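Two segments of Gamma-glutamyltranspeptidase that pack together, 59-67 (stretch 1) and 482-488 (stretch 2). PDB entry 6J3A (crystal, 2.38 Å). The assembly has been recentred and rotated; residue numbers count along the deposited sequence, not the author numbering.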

# COMPACT_ATOMS: atom_id res chain seq x y z
N GLY A 59 15.18 10.91 20.99
CA GLY A 59 15.25 11.94 19.97
C GLY A 59 14.20 13.03 20.18
O GLY A 59 13.88 13.39 21.32
N GLU A 60 13.66 13.52 19.06
CA GLU A 60 12.80 14.71 19.03
C GLU A 60 11.63 14.52 18.12
O GLU A 60 11.64 13.62 17.29
CB GLU A 60 13.57 15.90 18.46
CG GLU A 60 14.84 16.22 19.21
CD GLU A 60 16.12 15.70 18.59
OE1 GLU A 60 17.12 15.83 19.30
OE2 GLU A 60 16.14 15.19 17.45
N VAL A 61 10.65 15.41 18.24
CA VAL A 61 9.54 15.47 17.30
C VAL A 61 8.79 16.80 17.41
O VAL A 61 8.41 17.20 18.51
CB VAL A 61 8.56 14.27 17.48
CG1 VAL A 61 7.89 14.28 18.85
CG2 VAL A 61 7.51 14.27 16.39
N PRO A 62 8.61 17.52 16.29
CA PRO A 62 7.53 18.51 16.18
C PRO A 62 6.23 17.84 15.76
O PRO A 62 6.23 17.06 14.81
CB PRO A 62 8.00 19.46 15.06
CG PRO A 62 9.35 19.00 14.64
CD PRO A 62 9.55 17.61 15.16
N ILE A 63 5.13 18.15 16.44
CA ILE A 63 3.82 17.62 16.06
C ILE A 63 2.88 18.76 15.70
O ILE A 63 2.72 19.70 16.48
CB ILE A 63 3.20 16.78 17.19
CG1 ILE A 63 4.19 15.73 17.71
CG2 ILE A 63 1.92 16.10 16.70
CD1 ILE A 63 3.79 15.11 19.03
N LEU A 64 2.28 18.68 14.51
CA LEU A 64 1.21 19.58 14.10
C LEU A 64 -0.11 18.87 14.25
O LEU A 64 -0.33 17.84 13.61
CB LEU A 64 1.38 19.98 12.64
CG LEU A 64 2.27 21.18 12.38
CD1 LEU A 64 2.63 21.23 10.91
CD2 LEU A 64 1.57 22.46 12.79
N LEU A 65 -1.01 19.42 15.05
CA LEU A 65 -2.32 18.83 15.25
C LEU A 65 -3.41 19.79 14.76
O LEU A 65 -3.27 21.01 14.84
CB LEU A 65 -2.54 18.41 16.71
CG LEU A 65 -2.20 19.37 17.86
CD1 LEU A 65 -3.01 18.99 19.10
CD2 LEU A 65 -0.71 19.37 18.21
N ALA A 66 -4.48 19.21 14.22
CA ALA A 66 -5.62 19.96 13.72
C ALA A 66 -6.87 19.21 14.13
O ALA A 66 -7.46 18.52 13.29
CB ALA A 66 -5.54 20.09 12.20
N PRO A 67 -7.28 19.32 15.42
CA PRO A 67 -8.51 18.66 15.91
C PRO A 67 -9.75 19.12 15.13
O PRO A 67 -9.83 20.27 14.73
CB PRO A 67 -8.59 19.08 17.39
CG PRO A 67 -7.29 19.71 17.73
CD PRO A 67 -6.71 20.22 16.44
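Stretch 2 (482-488) TLTPSIA

Stretch 2 is extended throughout the contact, entering as a loop and becoming a strand at Ser 486, and it runs in nearly the same direction as the strand of stretch 1. The axes of strands 61-66 and 486-488 make an angle of 20° and approach to 7.4 Å, a gap filled by side chains; no hydrogen bond links the two stretches. The CA atoms of Pro 62 and Leu 483 lie 6.6 Å apart, as do those of Leu 64 and Pro 485, so the chains advance in step, two residues at a time.

Both chains alternate. Glu 60, Pro 62, Leu 64 and Ala 66 direct their CA-to-CB bonds toward stretch 2, and Leu 483, Pro 485 and Ile 487 answer from the other side, while those of Val 61, Ile 63 and Leu 65, and of Thr 484 and Ser 486, point away. The bumps interdigitate. Leu 483 fits between Glu 60 and Pro 62: Leu 483 CD1 lies 3.9 Å from Glu 60 CB, and Leu 483 CB is 3.4 Å from Pro 62 CD. The ring of Pro 62 in turn reaches the backbone of stretch 2, with CG 3.3 Å from Leu 483 O. Pro 485 occupies the next hollow, between Pro 62 and Leu 64. Pro 485 CG sits 3.4 Å from Pro 62 O and Pro 485 CD 3.7 Å from Pro 62 CB, so this ring likewise meets both main chain and side chain.

Leu 64 fills the gap between Pro 485 and Ile 487, its CD1 lying 3.1 Å from Pro 485 O, a tight approach, and 3.4 Å from Ser 486 CA. Finally, Ile 487, with chi1 m and chi2 t, sets its CD1 in the hollow between Leu 64 and Ala 66, 3.4 Å from Leu 64 O, 3.7 Å from Leu 64 CB and 3.8 Å from Ala 66 CB. Together these contacts bury 446 Å², summed over both sides.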

# COMPACT_ATOMS: atom_id res chain seq x y z
N THR A 482 15.89 20.65 11.82
CA THR A 482 15.42 20.39 10.44
C THR A 482 14.00 19.81 10.36
O THR A 482 13.37 19.84 9.30
CB THR A 482 16.37 19.46 9.67
OG1 THR A 482 16.71 18.33 10.48
CG2 THR A 482 17.62 20.22 9.26
N LEU A 483 13.50 19.30 11.49
CA LEU A 483 12.23 18.60 11.57
C LEU A 483 11.08 19.56 11.36
O LEU A 483 10.92 20.52 12.11
CB LEU A 483 12.10 17.92 12.94
CG LEU A 483 13.34 17.13 13.41
CD1 LEU A 483 12.99 16.35 14.67
CD2 LEU A 483 13.92 16.23 12.32
N THR A 484 10.25 19.28 10.35
CA THR A 484 9.30 20.24 9.87
C THR A 484 8.07 19.61 9.21
O THR A 484 7.97 19.55 7.97
CB THR A 484 9.97 21.28 8.95
OG1 THR A 484 8.98 22.16 8.43
CG2 THR A 484 10.75 20.62 7.80
N PRO A 485 7.10 19.17 10.03
CA PRO A 485 5.84 18.70 9.45
C PRO A 485 4.98 19.85 8.92
O PRO A 485 5.26 21.02 9.20
CB PRO A 485 5.15 18.00 10.63
CG PRO A 485 5.73 18.62 11.85
CD PRO A 485 7.08 19.17 11.50
N SER A 486 3.93 19.50 8.19
CA SER A 486 3.03 20.48 7.57
C SER A 486 1.58 20.10 7.77
O SER A 486 1.23 18.91 7.83
CB SER A 486 3.28 20.58 6.06
OG SER A 486 4.65 20.77 5.78
N ILE A 487 0.74 21.12 7.88
CA ILE A 487 -0.69 20.98 7.72
C ILE A 487 -1.15 22.09 6.77
O ILE A 487 -0.76 23.24 6.91
CB ILE A 487 -1.44 21.02 9.08
CG1 ILE A 487 -1.23 19.69 9.81
CG2 ILE A 487 -2.93 21.27 8.87
CD1 ILE A 487 -1.99 19.53 11.11
N ALA A 488 -1.98 21.73 5.79
CA ALA A 488 -2.49 22.72 4.84
C ALA A 488 -3.98 22.91 5.02
O ALA A 488 -4.72 21.94 5.16
CB ALA A 488 -2.18 22.32 3.40